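Local coordinates for protein 5-ketofructose reductase (Gluconobacter sp., PDB 7COL) that probably reduces 5-ketofructose to fructose with NADPH as hydride donor, on a scaffold related to shikimate dehydrogenase, at residues A114-V119 against T244-L249; L194-S199 against V222-P227. All coordinates share one frame; numbering follows the deposited sequence.

Contact 1 of 2, residues A114-V119 against T244-L249. With NDP (NADPH dihydro-nicotinamide-adenine-dinucleotide phosphate), chain C.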
# COMPACT_ATOMS: atom_id res chain seq x y z
N ALA A 114 7.42 8.53 26.33
CA ALA A 114 8.76 8.19 25.87
C ALA A 114 9.70 9.41 25.98
O ALA A 114 10.78 9.31 26.56
CB ALA A 114 8.72 7.62 24.45
N SER A 115 9.25 10.55 25.47
CA SER A 115 9.97 11.83 25.55
C SER A 115 10.23 12.21 27.00
O SER A 115 11.37 12.57 27.34
CB SER A 115 9.23 12.95 24.83
OG SER A 115 9.30 12.80 23.42
N LEU A 116 9.21 12.08 27.85
CA LEU A 116 9.36 12.40 29.29
C LEU A 116 10.50 11.57 29.91
O LEU A 116 11.43 12.13 30.53
CB LEU A 116 8.05 12.18 30.05
CG LEU A 116 7.98 12.55 31.54
CD1 LEU A 116 8.15 14.05 31.79
CD2 LEU A 116 6.65 12.08 32.12
N LYS A 117 10.43 10.26 29.70
CA LYS A 117 11.38 9.31 30.28
C LYS A 117 12.85 9.55 29.95
O LYS A 117 13.71 9.08 30.68
CB LYS A 117 10.98 7.88 29.92
CG LYS A 117 9.89 7.31 30.80
CD LYS A 117 9.71 5.84 30.46
CE LYS A 117 8.61 5.21 31.28
NZ LYS A 117 8.41 3.84 30.75
N THR A 118 13.15 10.26 28.86
CA THR A 118 14.54 10.67 28.55
C THR A 118 15.10 11.64 29.59
O THR A 118 16.32 11.67 29.83
CB THR A 118 14.70 11.30 27.14
OG1 THR A 118 13.99 12.54 27.08
CG2 THR A 118 14.22 10.34 26.03
N VAL A 119 14.22 12.41 30.23
CA VAL A 119 14.63 13.39 31.24
C VAL A 119 14.28 13.02 32.70
O VAL A 119 15.07 13.31 33.61
CB VAL A 119 14.19 14.85 30.88
CG1 VAL A 119 14.75 15.27 29.52
CG2 VAL A 119 12.69 15.04 30.90
N THR A 244 14.30 22.37 31.73
CA THR A 244 14.40 21.28 30.77
C THR A 244 13.05 21.18 30.05
O THR A 244 12.00 21.14 30.70
CB THR A 244 14.77 19.98 31.49
OG1 THR A 244 16.03 20.17 32.15
CG2 THR A 244 14.89 18.81 30.50
N THR A 245 13.10 21.18 28.72
CA THR A 245 11.89 21.19 27.89
C THR A 245 11.81 20.01 26.92
O THR A 245 12.83 19.41 26.57
CB THR A 245 11.72 22.50 27.10
OG1 THR A 245 12.78 22.64 26.13
CG2 THR A 245 11.72 23.71 28.03
N LEU A 246 10.58 19.69 26.50
CA LEU A 246 10.30 18.57 25.60
C LEU A 246 9.26 18.99 24.58
O LEU A 246 8.16 19.44 24.94
CB LEU A 246 9.80 17.36 26.40
CG LEU A 246 10.75 16.74 27.43
CD1 LEU A 246 9.94 15.89 28.40
CD2 LEU A 246 11.88 15.95 26.78
N ASP A 247 9.61 18.82 23.30
CA ASP A 247 8.81 19.36 22.20
C ASP A 247 7.91 18.31 21.55
O ASP A 247 8.20 17.12 21.61
CB ASP A 247 9.69 20.04 21.16
CG ASP A 247 10.65 19.08 20.47
OD1 ASP A 247 10.21 18.30 19.62
OD2 ASP A 247 11.85 19.12 20.79
N GLY A 248 6.85 18.78 20.90
CA GLY A 248 5.85 17.90 20.31
C GLY A 248 6.33 17.18 19.06
O GLY A 248 5.75 16.17 18.67
N LEU A 249 7.40 17.69 18.44
CA LEU A 249 8.03 16.99 17.28
C LEU A 249 8.66 15.68 17.73
O LEU A 249 8.45 14.64 17.11
CB LEU A 249 9.06 17.89 16.53
CG LEU A 249 9.68 17.47 15.18
CD1 LEU A 249 10.08 18.68 14.35
CD2 LEU A 249 10.88 16.55 15.37
PA NDP C . -8.97 19.18 21.07
O1A NDP C . -9.73 20.08 20.11
O2A NDP C . -9.54 17.83 21.42
O5B NDP C . -8.72 19.99 22.44
C5B NDP C . -8.25 21.34 22.42
C4B NDP C . -7.93 21.78 23.83
O4B NDP C . -7.19 23.00 23.78
C3B NDP C . -9.18 22.09 24.64
O3B NDP C . -8.98 21.67 25.99
C2B NDP C . -9.29 23.60 24.59
O2B NDP C . -10.00 24.15 25.70
C1B NDP C . -7.83 24.02 24.57
N9A NDP C . -7.64 25.36 23.98
C8A NDP C . -7.56 25.63 22.66
N7A NDP C . -7.39 26.96 22.45
C5A NDP C . -7.35 27.55 23.66
C6A NDP C . -7.18 28.93 24.18
N6A NDP C . -7.02 29.96 23.32
N1A NDP C . -7.20 29.13 25.53
C2A NDP C . -7.35 28.11 26.41
N3A NDP C . -7.50 26.83 26.00
C4A NDP C . -7.51 26.49 24.67
O3 NDP C . -7.46 19.01 20.53
PN NDP C . -6.54 17.72 20.88
O1N NDP C . -6.95 16.60 19.95
O2N NDP C . -6.56 17.52 22.37
O5D NDP C . -5.04 18.17 20.44
C5D NDP C . -4.40 19.34 20.96
C4D NDP C . -3.08 19.57 20.23
O4D NDP C . -2.17 18.50 20.50
C3D NDP C . -3.24 19.63 18.72
O3D NDP C . -2.63 20.84 18.27
C2D NDP C . -2.53 18.40 18.16
O2D NDP C . -1.81 18.71 16.97
C1D NDP C . -1.58 17.99 19.30
N1N NDP C . -1.26 16.55 19.43
C2N NDP C . 0.05 16.21 19.40
C3N NDP C . 0.48 14.88 19.53
C7N NDP C . 1.97 14.56 19.47
O7N NDP C . 2.35 13.38 19.48
N7N NDP C . 2.86 15.56 19.39
C4N NDP C . -0.49 13.89 19.73
C5N NDP C . -1.85 14.25 19.79
C6N NDP C . -2.21 15.59 19.64
P2B NDP C . -11.62 24.08 25.77
O1X NDP C . -11.86 22.67 26.27
O2X NDP C . -11.99 25.15 26.78
O3X NDP C . -12.07 24.34 24.36
O HOH W 1 10.16 15.48 22.71
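Helix 110-119 packs over the outermost strand, 245-246, of the parallel Rossmann-type sheet that binds NADPH, and Leu246 is the side chain that joins them. With CG turned away from its own carbonyl carbon (chi1 -62°), Leu246 sends both methyls against helix residues 115-119. CD1 of Leu246 lies 3.6 Å from CA of Leu116. CG2 of Val119 comes tip to tip with CD1 of Leu246 at 3.8 Å. CD2 of Leu246 sits against the carbonyl oxygen of Ser115, 3.5 Å from that O. Further along, CG1 of Val119 and CG2 of Thr244 reach toward each other and close to 3.7 Å, which extends the apolar seam to Thr244; Val221 of strand 221-224 touches the side chains of Leu116, Val119 and Leu246.

O of Ser115 is gripped by two donors, OG1 and N of Thr118. The hydroxyl, set between its own backbone N and carbonyl carbon (chi1 66°), folds back so that OG1 of Thr118 donates to O of Ser115 at 2.6 Å and in the carbonyl plane. Beyond the leucine the contact turns polar: one water lies 2.9 Å from OG of Ser115 and donates to O of Asp247 at 2.8 Å. Asp247 is the N-cap of helix 248-264, its OD1 accepting from N of Gly250. In that helix's first turn, O of Gly248 accepts from the carboxamide N7N of NADPH at 3.0 Å. Direct contact is mostly methyl packing, with Leu246 CD2 against the already bonded Ser115 O; the polar link between the segments passes through one water, and the nicotinamide amide is gripped by backbone oxygen one residue past that bridge.

Contact 2 of 2, residues L194-S199 against V222-P227; sequences LINATS and VADVIP. With NDP (NADPH dihydro-nicotinamide-adenine-dinucleotide phosphate), chain C.
The carboxylate of Asp224 and the amide of Asn196 lie side by side and point the same way, their planes 71° apart. ND2 of Asn196 donates almost straight (172°) to OD1 of Asp224 at 2.9 Å; the bond lies in the amide plane but meets the carboxylate from above its own. N of Ile226 reaches the same OD1 from the opposite face, closing an Asx turn, and OD2 is taken by Thr232 OG1, so the carboxylate is held at both oxygens. At the far edge of the amide, OG1 of Thr198 donates to a lone pair of OD1 of Asn196 at 2.5 Å. CG of Asn196 stands anti to its backbone N (chi1 175°), which lays the amide along the strand direction, beside the carboxylate, with ND2 turned to OD1. CD1 of Ile226 lies 3.4 Å from ND2 of Asn196.

The backbones of strands 193-196 and 221-224 run parallel. N of Ala223 donates to O of Leu194 and N of Asn196 to O of Ala223, both at 2.8 Å; N of Val225 then donates to O of Asn196. Leu194, Val222, Asn196 and Asp224 share one face of the sheet, where Phe234 of helix 233-241 covers the leucine, valine and aspartate and Pro209 meets Asn196. Ile195 and Ala223 face the other way, and Ile139 of helix 134-145 touches Ile195 and Val225.

O of Val225 accepts from N7N of NADPH at 2.8 Å, and CG2 of Val225 presses to 3.1 Å from O4D of the nicotinamide ribose. Thr198 borders the adenosine ribose, OG of Ser199 approaches C8A of the adenine and N of Ser199 bonds weakly to O4B. Parallel strands whose C-terminal loops cradle a dinucleotide are the hallmark of the Rossmann fold.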
# COMPACT_ATOMS: atom_id res chain seq x y z
N LEU A 194 4.95 20.09 33.89
CA LEU A 194 3.87 20.88 33.30
C LEU A 194 3.81 20.58 31.81
O LEU A 194 4.83 20.58 31.11
CB LEU A 194 4.09 22.38 33.54
CG LEU A 194 3.16 23.38 32.84
CD1 LEU A 194 1.71 23.29 33.29
CD2 LEU A 194 3.70 24.78 33.02
N ILE A 195 2.59 20.31 31.33
CA ILE A 195 2.39 19.93 29.92
C ILE A 195 1.35 20.80 29.26
O ILE A 195 0.21 20.85 29.71
CB ILE A 195 1.94 18.45 29.75
CG1 ILE A 195 2.72 17.50 30.66
CG2 ILE A 195 2.05 18.03 28.28
CD1 ILE A 195 1.94 16.27 31.04
N ASN A 196 1.72 21.45 28.16
CA ASN A 196 0.71 22.04 27.31
C ASN A 196 0.11 20.97 26.43
O ASN A 196 0.84 20.33 25.66
CB ASN A 196 1.24 23.17 26.43
CG ASN A 196 0.18 23.68 25.47
OD1 ASN A 196 -0.84 24.20 25.92
ND2 ASN A 196 0.37 23.47 24.15
N ALA A 197 -1.21 20.78 26.57
CA ALA A 197 -1.99 19.87 25.70
C ALA A 197 -3.16 20.58 25.02
O ALA A 197 -4.02 19.93 24.42
CB ALA A 197 -2.46 18.64 26.47
N THR A 198 -3.17 21.91 25.08
CA THR A 198 -4.05 22.75 24.25
C THR A 198 -3.49 22.84 22.82
O THR A 198 -2.36 22.40 22.56
CB THR A 198 -4.18 24.20 24.79
OG1 THR A 198 -2.93 24.89 24.65
CG2 THR A 198 -4.62 24.24 26.26
N SER A 199 -4.28 23.43 21.92
CA SER A 199 -3.85 23.72 20.54
C SER A 199 -3.18 25.11 20.38
O SER A 199 -2.80 25.50 19.26
CB SER A 199 -5.03 23.58 19.58
OG SER A 199 -6.13 24.35 20.03
N VAL A 222 9.09 20.96 31.50
CA VAL A 222 8.04 21.65 30.75
C VAL A 222 7.94 21.02 29.37
O VAL A 222 8.92 20.94 28.65
CB VAL A 222 8.28 23.18 30.71
CG1 VAL A 222 7.17 23.89 29.94
CG2 VAL A 222 8.33 23.75 32.12
N ALA A 223 6.73 20.56 29.02
CA ALA A 223 6.50 19.78 27.79
C ALA A 223 5.35 20.38 26.98
O ALA A 223 4.43 20.97 27.55
CB ALA A 223 6.18 18.33 28.14
N ASP A 224 5.39 20.19 25.67
CA ASP A 224 4.42 20.77 24.80
C ASP A 224 4.08 19.80 23.67
O ASP A 224 4.98 19.26 23.02
CB ASP A 224 4.97 22.08 24.22
CG ASP A 224 3.89 22.99 23.70
OD1 ASP A 224 2.90 22.49 23.13
OD2 ASP A 224 4.02 24.22 23.86
N VAL A 225 2.78 19.60 23.44
CA VAL A 225 2.32 18.64 22.45
C VAL A 225 2.50 19.12 21.02
O VAL A 225 2.57 18.28 20.10
CB VAL A 225 0.85 18.18 22.70
CG1 VAL A 225 0.76 17.43 24.01
CG2 VAL A 225 -0.14 19.33 22.68
N ILE A 226 2.59 20.44 20.83
CA ILE A 226 2.62 21.05 19.49
C ILE A 226 3.81 20.55 18.65
O ILE A 226 4.96 20.75 19.03
CB ILE A 226 2.47 22.61 19.50
CG1 ILE A 226 0.98 22.98 19.46
CG2 ILE A 226 3.08 23.26 18.26
CD1 ILE A 226 0.30 23.05 20.80
N PRO A 227 3.51 19.87 17.52
CA PRO A 227 4.59 19.32 16.71
C PRO A 227 5.29 20.38 15.84
O PRO A 227 6.49 20.28 15.58
CB PRO A 227 3.91 18.25 15.85
CG PRO A 227 2.47 18.61 15.82
CD PRO A 227 2.17 19.52 16.99
PA NDP C . -8.97 19.18 21.07
O1A NDP C . -9.73 20.08 20.11
O2A NDP C . -9.54 17.83 21.42
O5B NDP C . -8.72 19.99 22.44
C5B NDP C . -8.25 21.34 22.42
C4B NDP C . -7.93 21.78 23.83
O4B NDP C . -7.19 23.00 23.78
C3B NDP C . -9.18 22.09 24.64
O3B NDP C . -8.98 21.67 25.99
C2B NDP C . -9.29 23.60 24.59
O2B NDP C . -10.00 24.15 25.70
C1B NDP C . -7.83 24.02 24.57
N9A NDP C . -7.64 25.36 23.98
C8A NDP C . -7.56 25.63 22.66
N7A NDP C . -7.39 26.96 22.45
C5A NDP C . -7.35 27.55 23.66
C6A NDP C . -7.18 28.93 24.18
N6A NDP C . -7.02 29.96 23.32
N1A NDP C . -7.20 29.13 25.53
C2A NDP C . -7.35 28.11 26.41
N3A NDP C . -7.50 26.83 26.00
C4A NDP C . -7.51 26.49 24.67
O3 NDP C . -7.46 19.01 20.53
PN NDP C . -6.54 17.72 20.88
O1N NDP C . -6.95 16.60 19.95
O2N NDP C . -6.56 17.52 22.37
O5D NDP C . -5.04 18.17 20.44
C5D NDP C . -4.40 19.34 20.96
C4D NDP C . -3.08 19.57 20.23
O4D NDP C . -2.17 18.50 20.50
C3D NDP C . -3.24 19.63 18.72
O3D NDP C . -2.63 20.84 18.27
C2D NDP C . -2.53 18.40 18.16
O2D NDP C . -1.81 18.71 16.97
C1D NDP C . -1.58 17.99 19.30
N1N NDP C . -1.26 16.55 19.43
C2N NDP C . 0.05 16.21 19.40
C3N NDP C . 0.48 14.88 19.53
C7N NDP C . 1.97 14.56 19.47
O7N NDP C . 2.35 13.38 19.48
N7N NDP C . 2.86 15.56 19.39
C4N NDP C . -0.49 13.89 19.73
C5N NDP C . -1.85 14.25 19.79
C6N NDP C . -2.21 15.59 19.64
P2B NDP C . -11.62 24.08 25.77
O1X NDP C . -11.86 22.67 26.27
O2X NDP C . -11.99 25.15 26.78
O3X NDP C . -12.07 24.34 24.36

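Contacts 1 and 2 have centres about 10 Å apart and share the six-stranded parallel sheet of the NADPH-binding domain. Strand 221-224 belongs to contact 2 and lies between strand 193-196 and the outer strand 245-246 of contact 1; N and O of Leu246 probably bond to Val222 O and Asp224 N. Along the chain, 114-119 comes first, then 194-199 and 222-227, and 244-249 last, so both segments of contact 2 fall between those of contact 1. The two meet again at the cofactor: the loop after strand 221-224 and the start of helix 248-264 both hold the carboxamide, through Val225 and Gly248, which probably orients the nicotinamide ring.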